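Local structure of putative oxidoreductase FAD-binding subunit (Sulfolobus tokodaii, 4ZOH) at residues G7-D12 with Y49-R54; A122-D127 with N214-A219; V189-L194 with I207-V212. The protein binds FAD and probably serves as the flavin-carrying, electron-transferring subunit of a molybdopterin-dependent oxidoreductase. One frame throughout, in Å; residues are numbered along the deposited sequence.

Contact 1: residues G7-D12 with Y49-R54; sequences GYVIPD and YIVEIR
The Y8 ring meets E52 at its edge: OE1 of E52 lies in the ring plane beyond the phenol oxygen, and Y8 OH donates to it over 2.4 Å, shorter than a normal hydrogen bond and of doubtful exact length. The carboxylate is turned 73° from the ring plane. With CG anti to the backbone N (chi1 176°) and the chain extended, the E52 carboxylate is carried out to the Y8 hydroxyl; CB passes beside that oxygen too. The other carboxylate oxygen, OE2, forms a salt bridge to R55, whose charge is likely to favour the ionised acid. On the same side of the sheet, CE1 of Y8 rests on CG2 of I50 at 3.8 Å. The Y49 ring lies obliquely against the G7 backbone, its CD1 3.6 Å from G7 C, and CG2 of V9 approaches that same CD1. The ring lies where a CB on G7 would be. F20 of helix 14-23 meets Y49 edge-to-face, while the Y49 hydroxyl bonds a polar side chain of another protein's chain.

Strands 7-10 and 49-52 run parallel, crossing at -19°, in the FAD-binding domain; 7-10 is at one edge of the parallel sheet within this chain and 49-52 is its central strand, with 28-30 beyond. I50 N binds G7 O, V9 N binds I50 O at 3.0 Å, and E52 N binds V9 O at 2.8 Å. V9 and V51 touch through their CG2 methyls on the side facing helix 14-23. Beyond the last of these bonds P11 sets its CD 3.2 Å from E52 O and its CG near CG1 of V51. Y8, V9 and I10 pair antiparallel with a strand of another protein's chain, carrying the sheet across the interface, and I53 touches FAD.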
ATOM      1  N   GLY B   7      15.289 -29.932  -4.040  1.00 28.24           N
ATOM      2  CA  GLY B   7      15.141 -30.379  -2.689  1.00 29.35           C
ATOM      3  C   GLY B   7      16.362 -29.983  -1.892  1.00 33.94           C
ATOM      4  O   GLY B   7      17.362 -29.560  -2.454  1.00 40.46           O
ATOM      5  N   TYR B   8      16.285 -30.145  -0.582  1.00 34.37           N
ATOM      6  CA  TYR B   8      17.304 -29.718   0.323  1.00 35.60           C
ATOM      7  C   TYR B   8      17.410 -30.701   1.471  1.00 39.30           C
ATOM      8  O   TYR B   8      16.378 -31.189   1.990  1.00 36.31           O
ATOM      9  CB  TYR B   8      16.908 -28.363   0.919  1.00 37.58           C
ATOM     10  CG  TYR B   8      18.017 -27.525   1.559  1.00 33.04           C
ATOM     11  CD1 TYR B   8      18.831 -26.704   0.771  1.00 31.42           C
ATOM     12  CD2 TYR B   8      18.204 -27.514   2.923  1.00 30.16           C
ATOM     13  CE1 TYR B   8      19.805 -25.890   1.343  1.00 31.98           C
ATOM     14  CE2 TYR B   8      19.175 -26.716   3.504  1.00 31.40           C
ATOM     15  CZ  TYR B   8      19.963 -25.913   2.683  1.00 31.18           C
ATOM     16  OH  TYR B   8      20.904 -25.113   3.213  1.00 33.55           O
ATOM     17  N   VAL B   9      18.654 -30.917   1.919  1.00 39.70           N
ATOM     18  CA  VAL B   9      18.994 -31.891   2.980  1.00 35.51           C
ATOM     19  C   VAL B   9      19.823 -31.204   4.022  1.00 36.18           C
ATOM     20  O   VAL B   9      20.828 -30.543   3.681  1.00 37.61           O
ATOM     21  CB  VAL B   9      19.873 -33.043   2.422  1.00 34.62           C
ATOM     22  CG1 VAL B   9      20.127 -34.112   3.474  1.00 36.90           C
ATOM     23  CG2 VAL B   9      19.267 -33.635   1.167  1.00 33.57           C
ATOM     24  N   ILE B  10      19.419 -31.363   5.276  1.00 36.19           N
ATOM     25  CA  ILE B  10      20.183 -30.879   6.410  1.00 44.17           C
ATOM     26  C   ILE B  10      20.546 -32.160   7.160  1.00 50.54           C
ATOM     27  O   ILE B  10      19.722 -32.666   7.912  1.00 47.31           O
ATOM     28  CB  ILE B  10      19.377 -29.944   7.356  1.00 42.58           C
ATOM     29  CG1 ILE B  10      18.751 -28.773   6.597  1.00 44.79           C
ATOM     30  CG2 ILE B  10      20.265 -29.461   8.524  1.00 38.04           C
ATOM     31  CD1 ILE B  10      17.763 -27.962   7.419  1.00 44.95           C
ATOM     32  N   PRO B  11      21.757 -32.704   6.922  1.00 52.83           N
ATOM     33  CA  PRO B  11      22.185 -33.946   7.571  1.00 48.14           C
ATOM     34  C   PRO B  11      22.730 -33.706   8.984  1.00 47.12           C
ATOM     35  O   PRO B  11      23.285 -32.648   9.244  1.00 49.55           O
ATOM     36  CB  PRO B  11      23.263 -34.460   6.623  1.00 51.51           C
ATOM     37  CG  PRO B  11      23.854 -33.227   6.037  1.00 56.32           C
ATOM     38  CD  PRO B  11      22.748 -32.218   5.946  1.00 53.90           C
ATOM     39  N   ASP B  12      22.547 -34.673   9.887  1.00 50.52           N
ATOM     40  CA  ASP B  12      23.036 -34.599  11.277  1.00 49.36           C
ATOM     41  C   ASP B  12      24.541 -34.582  11.430  1.00 43.77           C
ATOM     42  O   ASP B  12      25.057 -33.979  12.362  1.00 43.45           O
ATOM     43  CB  ASP B  12      22.521 -35.781  12.075  1.00 55.28           C
ATOM     44  CG  ASP B  12      21.035 -35.695  12.355  1.00 65.77           C
ATOM     45  OD1 ASP B  12      20.514 -34.552  12.456  1.00 55.11           O
ATOM     46  OD2 ASP B  12      20.398 -36.785  12.482  1.00 72.01           O
ATOM     47  N   TYR B  49      18.900 -32.115  -5.427  1.00 36.41           N
ATOM     48  CA  TYR B  49      19.020 -31.743  -4.044  1.00 41.80           C
ATOM     49  C   TYR B  49      20.255 -30.880  -3.801  1.00 41.49           C
ATOM     50  O   TYR B  49      21.288 -31.063  -4.406  1.00 40.16           O
ATOM     51  CB  TYR B  49      19.089 -32.987  -3.143  1.00 44.26           C
ATOM     52  CG  TYR B  49      17.787 -33.765  -3.053  1.00 48.66           C
ATOM     53  CD1 TYR B  49      16.876 -33.519  -2.014  1.00 48.60           C
ATOM     54  CD2 TYR B  49      17.474 -34.773  -3.986  1.00 52.42           C
ATOM     55  CE1 TYR B  49      15.679 -34.232  -1.927  1.00 53.50           C
ATOM     56  CE2 TYR B  49      16.283 -35.499  -3.897  1.00 54.16           C
ATOM     57  CZ  TYR B  49      15.391 -35.225  -2.868  1.00 55.29           C
ATOM     58  OH  TYR B  49      14.207 -35.936  -2.771  1.00 60.34           O
ATOM     59  N   ILE B  50      20.137 -29.948  -2.889  1.00 37.70           N
ATOM     60  CA  ILE B  50      21.305 -29.314  -2.363  1.00 39.10           C
ATOM     61  C   ILE B  50      21.475 -29.906  -0.953  1.00 36.36           C
ATOM     62  O   ILE B  50      20.526 -29.912  -0.159  1.00 34.02           O
ATOM     63  CB  ILE B  50      21.118 -27.774  -2.328  1.00 35.99           C
ATOM     64  CG1 ILE B  50      21.087 -27.168  -3.739  1.00 37.08           C
ATOM     65  CG2 ILE B  50      22.132 -27.101  -1.406  1.00 34.82           C
ATOM     66  CD1 ILE B  50      22.264 -27.499  -4.631  1.00 38.08           C
ATOM     67  N   VAL B  51      22.682 -30.371  -0.639  1.00 35.20           N
ATOM     68  CA  VAL B  51      22.969 -30.944   0.683  1.00 32.95           C
ATOM     69  C   VAL B  51      23.788 -29.937   1.495  1.00 35.55           C
ATOM     70  O   VAL B  51      24.888 -29.529   1.072  1.00 35.82           O
ATOM     71  CB  VAL B  51      23.751 -32.276   0.506  1.00 35.84           C
ATOM     72  CG1 VAL B  51      24.090 -32.941   1.832  1.00 29.71           C
ATOM     73  CG2 VAL B  51      23.046 -33.180  -0.495  1.00 31.33           C
ATOM     74  N   GLU B  52      23.293 -29.575   2.674  1.00 31.15           N
ATOM     75  CA  GLU B  52      23.944 -28.511   3.448  1.00 37.08           C
ATOM     76  C   GLU B  52      25.071 -29.072   4.331  1.00 33.78           C
ATOM     77  O   GLU B  52      24.808 -29.813   5.248  1.00 32.75           O
ATOM     78  CB  GLU B  52      22.914 -27.652   4.253  1.00 32.79           C
ATOM     79  CG  GLU B  52      23.552 -26.599   5.138  1.00 31.36           C
ATOM     80  CD  GLU B  52      22.579 -25.819   5.995  1.00 33.36           C
ATOM     81  OE1 GLU B  52      21.498 -25.353   5.533  1.00 34.22           O
ATOM     82  OE2 GLU B  52      22.919 -25.628   7.150  1.00 34.96           O
ATOM     83  N   ILE B  53      26.309 -28.685   4.073  1.00 30.63           N
ATOM     84  CA  ILE B  53      27.438 -29.219   4.867  1.00 32.42           C
ATOM     85  C   ILE B  53      27.967 -28.192   5.825  1.00 34.39           C
ATOM     86  O   ILE B  53      28.769 -28.510   6.674  1.00 39.70           O
ATOM     87  CB  ILE B  53      28.543 -29.837   3.982  1.00 32.40           C
ATOM     88  CG1 ILE B  53      29.211 -28.775   3.086  1.00 35.75           C
ATOM     89  CG2 ILE B  53      27.964 -30.984   3.138  1.00 29.70           C
ATOM     90  CD1 ILE B  53      30.560 -29.231   2.535  1.00 34.29           C
ATOM     91  N   ARG B  54      27.432 -26.972   5.719  1.00 33.99           N
ATOM     92  CA  ARG B  54      27.919 -25.751   6.393  1.00 33.51           C
ATOM     93  C   ARG B  54      27.995 -25.853   7.887  1.00 32.40           C
ATOM     94  O   ARG B  54      28.800 -25.188   8.475  1.00 30.79           O
ATOM     95  CB  ARG B  54      26.977 -24.577   6.149  1.00 30.66           C
ATOM     96  CG  ARG B  54      26.669 -24.174   4.730  1.00 33.45           C
ATOM     97  CD  ARG B  54      25.807 -22.882   4.699  1.00 26.23           C
ATOM     98  NE  ARG B  54      26.149 -21.952   5.805  1.00 27.70           N
ATOM     99  CZ  ARG B  54      27.140 -21.059   5.762  1.00 28.67           C
ATOM    100  NH1 ARG B  54      27.392 -20.268   6.804  1.00 30.82           N
ATOM    101  NH2 ARG B  54      27.896 -20.975   4.672  1.00 29.69           N
TER

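Contact 2: residues A122-D127 with N214-A219; sequences ALIAMD and NVAVRA
R218 NH1 binds D127 OD1 at 2.9 Å in a salt bridge; the oxygen lies in the guanidinium plane and is met on its syn side, with the two flat groups 38° apart. The same NH1 donates to I124 O at 3.2 Å, on a bent path tilted from the guanidinium plane, while A125 O sits over one face of the group. A water bridges R218 NH2 and D127 OD2, 2.6 Å from the latter. CG2 of I124 touches A216 CB (3.9 Å) and CG1 lies by R218 CG. The bend at chi2 (-66°) lays R218 CD beside I124 O, and the second at chi3 (-83°) turns the guanidinium towards D127. The carbonyls of I124 and A125 belong to the C-terminal end of helix 119-125, and D127 closes it at positive phi in a Schellman motif; the cation probably suits the negative end of the helix dipole. A lysine in place of R218 would probably be unable to serve D127, I124 O and the bridging water at once, leaving the water or the carbonyl without its donor. Further out, E223 pairs with R218 NE, and R206 reaches both D127 OD2 and A125 O.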
ATOM      1  N   ALA B 122      48.640 -20.150  -5.532  1.00 30.94           N
ATOM      2  CA  ALA B 122      49.344 -20.424  -4.281  1.00 33.17           C
ATOM      3  C   ALA B 122      49.430 -21.922  -4.007  1.00 31.55           C
ATOM      4  O   ALA B 122      50.469 -22.383  -3.581  1.00 30.59           O
ATOM      5  CB  ALA B 122      48.752 -19.675  -3.076  1.00 30.18           C
ATOM      6  N   LEU B 123      48.361 -22.677  -4.263  1.00 31.22           N
ATOM      7  CA  LEU B 123      48.352 -24.066  -3.864  1.00 30.28           C
ATOM      8  C   LEU B 123      49.301 -24.896  -4.777  1.00 34.31           C
ATOM      9  O   LEU B 123      49.894 -25.863  -4.355  1.00 33.09           O
ATOM     10  CB  LEU B 123      46.932 -24.628  -3.870  1.00 29.30           C
ATOM     11  CG  LEU B 123      45.937 -24.140  -2.775  1.00 31.46           C
ATOM     12  CD1 LEU B 123      44.530 -24.654  -3.046  1.00 28.11           C
ATOM     13  CD2 LEU B 123      46.299 -24.464  -1.332  1.00 26.09           C
ATOM     14  N   ILE B 124      49.415 -24.538  -6.040  1.00 36.98           N
ATOM     15  CA  ILE B 124      50.310 -25.310  -6.914  1.00 40.32           C
ATOM     16  C   ILE B 124      51.759 -25.042  -6.540  1.00 37.62           C
ATOM     17  O   ILE B 124      52.576 -25.950  -6.569  1.00 41.25           O
ATOM     18  CB  ILE B 124      50.003 -25.137  -8.428  1.00 35.29           C
ATOM     19  CG1 ILE B 124      50.657 -26.259  -9.261  1.00 38.91           C
ATOM     20  CG2 ILE B 124      50.402 -23.786  -8.933  1.00 32.65           C
ATOM     21  CD1 ILE B 124      49.744 -27.432  -9.531  1.00 35.46           C
ATOM     22  N   ALA B 125      52.024 -23.796  -6.136  1.00 39.83           N
ATOM     23  CA  ALA B 125      53.353 -23.326  -5.739  1.00 37.11           C
ATOM     24  C   ALA B 125      53.781 -23.962  -4.441  1.00 41.02           C
ATOM     25  O   ALA B 125      54.964 -24.241  -4.227  1.00 40.64           O
ATOM     26  CB  ALA B 125      53.359 -21.829  -5.596  1.00 33.75           C
ATOM     27  N   MET B 126      52.803 -24.174  -3.569  1.00 36.93           N
ATOM     28  CA  MET B 126      53.030 -24.754  -2.281  1.00 32.29           C
ATOM     29  C   MET B 126      53.125 -26.308  -2.285  1.00 31.29           C
ATOM     30  O   MET B 126      53.440 -26.891  -1.253  1.00 34.22           O
ATOM     31  CB  MET B 126      51.932 -24.249  -1.358  1.00 30.44           C
ATOM     32  CG  MET B 126      52.088 -22.784  -1.027  1.00 34.02           C
ATOM     33  SD  MET B 126      50.711 -22.100  -0.086  1.00 34.25           S
ATOM     34  CE  MET B 126      51.309 -22.178   1.643  1.00 27.54           C
ATOM     35  N   ASP B 127      52.868 -26.974  -3.415  1.00 29.17           N
ATOM     36  CA  ASP B 127      52.693 -28.467  -3.395  1.00 37.45           C
ATOM     37  C   ASP B 127      51.665 -28.887  -2.330  1.00 41.12           C
ATOM     38  O   ASP B 127      51.842 -29.885  -1.598  1.00 37.28           O
ATOM     39  CB  ASP B 127      54.002 -29.312  -3.238  1.00 35.35           C
ATOM     40  CG  ASP B 127      55.169 -28.820  -4.109  1.00 38.24           C
ATOM     41  OD1 ASP B 127      54.984 -28.638  -5.333  1.00 35.52           O
ATOM     42  OD2 ASP B 127      56.268 -28.581  -3.540  1.00 39.66           O
ATOM     43  N   ASN B 214      43.995 -23.600 -18.328  1.00 38.71           N
ATOM     44  CA  ASN B 214      42.745 -24.241 -17.893  1.00 38.45           C
ATOM     45  C   ASN B 214      42.812 -24.606 -16.428  1.00 41.15           C
ATOM     46  O   ASN B 214      41.774 -24.611 -15.735  1.00 40.32           O
ATOM     47  CB  ASN B 214      42.439 -25.485 -18.749  1.00 39.90           C
ATOM     48  CG  ASN B 214      43.507 -26.567 -18.592  1.00 46.85           C
ATOM     49  OD1 ASN B 214      44.692 -26.276 -18.683  1.00 52.59           O
ATOM     50  ND2 ASN B 214      43.098 -27.807 -18.329  1.00 44.30           N
ATOM     51  N   VAL B 215      44.025 -24.933 -15.951  1.00 40.01           N
ATOM     52  CA  VAL B 215      44.282 -25.144 -14.511  1.00 38.16           C
ATOM     53  C   VAL B 215      45.552 -24.391 -14.141  1.00 37.90           C
ATOM     54  O   VAL B 215      46.241 -23.918 -15.042  1.00 34.83           O
ATOM     55  CB  VAL B 215      44.388 -26.627 -14.082  1.00 38.91           C
ATOM     56  CG1 VAL B 215      43.075 -27.359 -14.317  1.00 37.48           C
ATOM     57  CG2 VAL B 215      45.581 -27.346 -14.751  1.00 44.72           C
ATOM     58  N   ALA B 216      45.830 -24.242 -12.841  1.00 36.52           N
ATOM     59  CA  ALA B 216      47.037 -23.518 -12.377  1.00 39.83           C
ATOM     60  C   ALA B 216      48.300 -24.303 -12.763  1.00 38.76           C
ATOM     61  O   ALA B 216      48.270 -25.512 -12.711  1.00 39.83           O
ATOM     62  CB  ALA B 216      47.011 -23.325 -10.866  1.00 34.29           C
ATOM     63  N   VAL B 217      49.380 -23.612 -13.135  1.00 37.88           N
ATOM     64  CA  VAL B 217      50.689 -24.264 -13.402  1.00 36.69           C
ATOM     65  C   VAL B 217      51.861 -23.630 -12.667  1.00 37.75           C
ATOM     66  O   VAL B 217      51.790 -22.469 -12.234  1.00 38.00           O
ATOM     67  CB  VAL B 217      51.034 -24.339 -14.910  1.00 31.17           C
ATOM     68  CG1 VAL B 217      49.992 -25.177 -15.639  1.00 32.22           C
ATOM     69  CG2 VAL B 217      51.118 -22.959 -15.530  1.00 29.68           C
ATOM     70  N   ARG B 218      52.939 -24.394 -12.551  1.00 39.02           N
ATOM     71  CA  ARG B 218      54.209 -23.883 -12.048  1.00 38.66           C
ATOM     72  C   ARG B 218      54.945 -23.103 -13.137  1.00 36.23           C
ATOM     73  O   ARG B 218      54.955 -23.536 -14.244  1.00 34.27           O
ATOM     74  CB  ARG B 218      55.044 -25.055 -11.555  1.00 38.33           C
ATOM     75  CG  ARG B 218      54.540 -25.623 -10.235  1.00 37.89           C
ATOM     76  CD  ARG B 218      54.708 -24.612  -9.110  1.00 39.42           C
ATOM     77  NE  ARG B 218      56.061 -24.671  -8.598  1.00 41.80           N
ATOM     78  CZ  ARG B 218      56.471 -25.574  -7.715  1.00 46.15           C
ATOM     79  NH1 ARG B 218      55.640 -26.487  -7.210  1.00 42.72           N
ATOM     80  NH2 ARG B 218      57.716 -25.562  -7.333  1.00 49.02           N
ATOM     81  N   ALA B 219      55.560 -21.956 -12.858  1.00 33.72           N
ATOM     82  CA  ALA B 219      56.286 -21.292 -13.929  1.00 35.97           C
ATOM     83  C   ALA B 219      57.727 -21.887 -13.959  1.00 39.41           C
ATOM     84  O   ALA B 219      58.710 -21.235 -13.531  1.00 35.23           O
ATOM     85  CB  ALA B 219      56.278 -19.780 -13.738  1.00 35.51           C
TER
HETATM   86  O   HOH W   1      58.163 -28.027  -5.282  1.00 40.98           O

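Contact 3: residues V189-L194 with I207-V212; sequences VGVALL and IGLTAV
G190 and A192 face T210 and G208 as antiparallel hydrogen-bonded pairs in strands running at 165° to each other, with G208 N to A192 O at 2.8 Å, A192 N to G208 O at 3.0 Å, T210 N to G190 O at 3.0 Å and G190 N to T210 O at 3.1 Å.

On one face V191 sits between two partners: its CG1 meets I207 CG2 at 3.8 Å, and its CG2 meets L209 CD2. V191 and L209 lie side by side and point the same way, as do L193 and I207, where L193 CD1 touches both CG1 and CD1 of I207. Helix 257-276 packs on V191 and L193. V189 continues this apolar row, its CG2 against V212 CG1 at 4.0 Å; V212 comes back to it after the chain turns at A211, which has positive phi.

The face of G190, A192, G208 and T210 carries less bulk. T210 turns CG2 between its backbone N and carbonyl carbon (chi1 -168° for OG1), which lays that methyl 3.7 Å from G190 CA, in the space a CB on G190 would take. Its OG1 instead bonds A117 O. A121 of helix 119-125 touches A192 and T210 on this face. The arrangement is a beta hairpin, strands 189-198 and 201-210, forming the middle of the four-stranded antiparallel sheet in the C-terminal domain of the CO dehydrogenase flavoprotein family.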
ATOM      1  N   VAL B 189      45.300 -11.820 -14.466  1.00 28.84           N
ATOM      2  CA  VAL B 189      46.486 -12.670 -14.308  1.00 29.69           C
ATOM      3  C   VAL B 189      46.796 -12.765 -12.792  1.00 26.80           C
ATOM      4  O   VAL B 189      46.734 -11.766 -12.092  1.00 26.06           O
ATOM      5  CB  VAL B 189      47.704 -12.082 -15.066  1.00 25.53           C
ATOM      6  CG1 VAL B 189      48.906 -12.976 -14.793  1.00 24.90           C
ATOM      7  CG2 VAL B 189      47.438 -11.973 -16.592  1.00 24.81           C
ATOM      8  N   GLY B 190      47.102 -13.946 -12.297  1.00 29.31           N
ATOM      9  CA  GLY B 190      47.604 -14.051 -10.928  1.00 27.43           C
ATOM     10  C   GLY B 190      48.934 -14.784 -10.835  1.00 27.88           C
ATOM     11  O   GLY B 190      49.088 -15.857 -11.410  1.00 23.99           O
ATOM     12  N   VAL B 191      49.885 -14.200 -10.087  1.00 28.32           N
ATOM     13  CA  VAL B 191      51.204 -14.840  -9.866  1.00 28.87           C
ATOM     14  C   VAL B 191      51.508 -14.935  -8.359  1.00 29.63           C
ATOM     15  O   VAL B 191      51.532 -13.899  -7.643  1.00 27.91           O
ATOM     16  CB  VAL B 191      52.382 -14.147 -10.607  1.00 30.90           C
ATOM     17  CG1 VAL B 191      53.685 -14.981 -10.452  1.00 32.15           C
ATOM     18  CG2 VAL B 191      52.082 -13.914 -12.084  1.00 26.25           C
ATOM     19  N   ALA B 192      51.648 -16.182  -7.904  1.00 26.66           N
ATOM     20  CA  ALA B 192      51.988 -16.489  -6.523  1.00 31.08           C
ATOM     21  C   ALA B 192      53.428 -16.967  -6.371  1.00 32.85           C
ATOM     22  O   ALA B 192      53.811 -17.978  -6.978  1.00 35.46           O
ATOM     23  CB  ALA B 192      51.057 -17.548  -5.930  1.00 27.26           C
ATOM     24  N   LEU B 193      54.183 -16.275  -5.527  1.00 27.67           N
ATOM     25  CA  LEU B 193      55.593 -16.608  -5.376  1.00 31.40           C
ATOM     26  C   LEU B 193      55.923 -17.000  -3.927  1.00 31.73           C
ATOM     27  O   LEU B 193      55.482 -16.332  -2.975  1.00 28.82           O
ATOM     28  CB  LEU B 193      56.471 -15.412  -5.792  1.00 27.96           C
ATOM     29  CG  LEU B 193      57.991 -15.729  -5.965  1.00 30.13           C
ATOM     30  CD1 LEU B 193      58.565 -14.990  -7.164  1.00 28.36           C
ATOM     31  CD2 LEU B 193      58.731 -15.297  -4.705  1.00 26.57           C
ATOM     32  N   LEU B 194      56.709 -18.068  -3.808  1.00 32.48           N
ATOM     33  CA  LEU B 194      57.436 -18.398  -2.572  1.00 35.66           C
ATOM     34  C   LEU B 194      58.928 -18.629  -2.863  1.00 36.83           C
ATOM     35  O   LEU B 194      59.300 -19.330  -3.816  1.00 32.44           O
ATOM     36  CB  LEU B 194      56.900 -19.661  -1.963  1.00 30.76           C
ATOM     37  CG  LEU B 194      55.756 -19.531  -0.966  1.00 29.99           C
ATOM     38  CD1 LEU B 194      55.072 -20.869  -0.934  1.00 31.20           C
ATOM     39  CD2 LEU B 194      56.298 -19.154   0.408  1.00 29.89           C
ATOM     40  N   ILE B 207      56.797 -20.761  -8.155  1.00 33.62           N
ATOM     41  CA  ILE B 207      56.004 -19.764  -8.868  1.00 32.30           C
ATOM     42  C   ILE B 207      54.721 -20.365  -9.454  1.00 35.29           C
ATOM     43  O   ILE B 207      54.779 -21.323 -10.272  1.00 31.52           O
ATOM     44  CB  ILE B 207      56.830 -19.056  -9.928  1.00 33.00           C
ATOM     45  CG1 ILE B 207      58.079 -18.458  -9.272  1.00 34.85           C
ATOM     46  CG2 ILE B 207      55.979 -17.971 -10.557  1.00 36.01           C
ATOM     47  CD1 ILE B 207      59.017 -17.712 -10.194  1.00 34.41           C
ATOM     48  N   GLY B 208      53.556 -19.880  -8.983  1.00 32.58           N
ATOM     49  CA  GLY B 208      52.279 -20.418  -9.516  1.00 30.17           C
ATOM     50  C   GLY B 208      51.538 -19.401 -10.376  1.00 32.04           C
ATOM     51  O   GLY B 208      51.501 -18.211 -10.060  1.00 32.39           O
ATOM     52  N   LEU B 209      50.961 -19.881 -11.474  1.00 33.18           N
ATOM     53  CA  LEU B 209      50.233 -19.028 -12.362  1.00 32.03           C
ATOM     54  C   LEU B 209      48.777 -19.470 -12.425  1.00 30.92           C
ATOM     55  O   LEU B 209      48.445 -20.634 -12.687  1.00 34.93           O
ATOM     56  CB  LEU B 209      50.837 -19.033 -13.777  1.00 32.42           C
ATOM     57  CG  LEU B 209      52.304 -18.681 -14.085  1.00 32.64           C
ATOM     58  CD1 LEU B 209      52.486 -18.719 -15.606  1.00 26.94           C
ATOM     59  CD2 LEU B 209      52.782 -17.366 -13.462  1.00 27.50           C
ATOM     60  N   THR B 210      47.917 -18.492 -12.216  1.00 32.70           N
ATOM     61  CA  THR B 210      46.504 -18.674 -12.408  1.00 29.84           C
ATOM     62  C   THR B 210      45.962 -17.690 -13.450  1.00 26.05           C
ATOM     63  O   THR B 210      46.590 -16.649 -13.774  1.00 24.45           O
ATOM     64  CB  THR B 210      45.744 -18.623 -11.056  1.00 30.24           C
ATOM     65  OG1 THR B 210      44.396 -19.090 -11.262  1.00 32.44           O
ATOM     66  CG2 THR B 210      45.769 -17.205 -10.470  1.00 26.78           C
ATOM     67  N   ALA B 211      44.796 -18.061 -13.965  1.00 28.72           N
ATOM     68  CA  ALA B 211      43.993 -17.327 -14.969  1.00 28.58           C
ATOM     69  C   ALA B 211      44.586 -17.301 -16.348  1.00 31.57           C
ATOM     70  O   ALA B 211      44.080 -16.558 -17.225  1.00 30.13           O
ATOM     71  CB  ALA B 211      43.631 -15.910 -14.509  1.00 29.06           C
ATOM     72  N   VAL B 212      45.661 -18.070 -16.543  1.00 32.63           N
ATOM     73  CA  VAL B 212      46.375 -18.080 -17.831  1.00 31.93           C
ATOM     74  C   VAL B 212      46.477 -19.470 -18.483  1.00 37.06           C
ATOM     75  O   VAL B 212      47.208 -19.647 -19.462  1.00 37.37           O
ATOM     76  CB  VAL B 212      47.761 -17.349 -17.783  1.00 31.22           C
ATOM     77  CG1 VAL B 212      47.582 -15.857 -17.504  1.00 34.46           C
ATOM     78  CG2 VAL B 212      48.754 -17.950 -16.773  1.00 30.37           C
TER

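Overall arrangement
Contact 1 closes first along the chain and stands apart, its centre 32 Å from that of contact 2 and 34 Å from that of contact 3, on the opposite side of the chain's centre from the latter. The centres of contacts 2 and 3 are 7 Å apart and the two touch, contact 3 nested in the loop closed by contact 2. Backbone hydrogen bonds V217-L209 and A219-I207 join strand 217-218 to strand 201-210, while M126 packs on L194. Contact 2 thus ties helix 119-125 of the FAD-binding domain to the C-terminal domain. Contact 1 pairs two strands of the distant parallel sheet, whose edge continues into another protein's chain, and the loop residue I53 after them touches FAD.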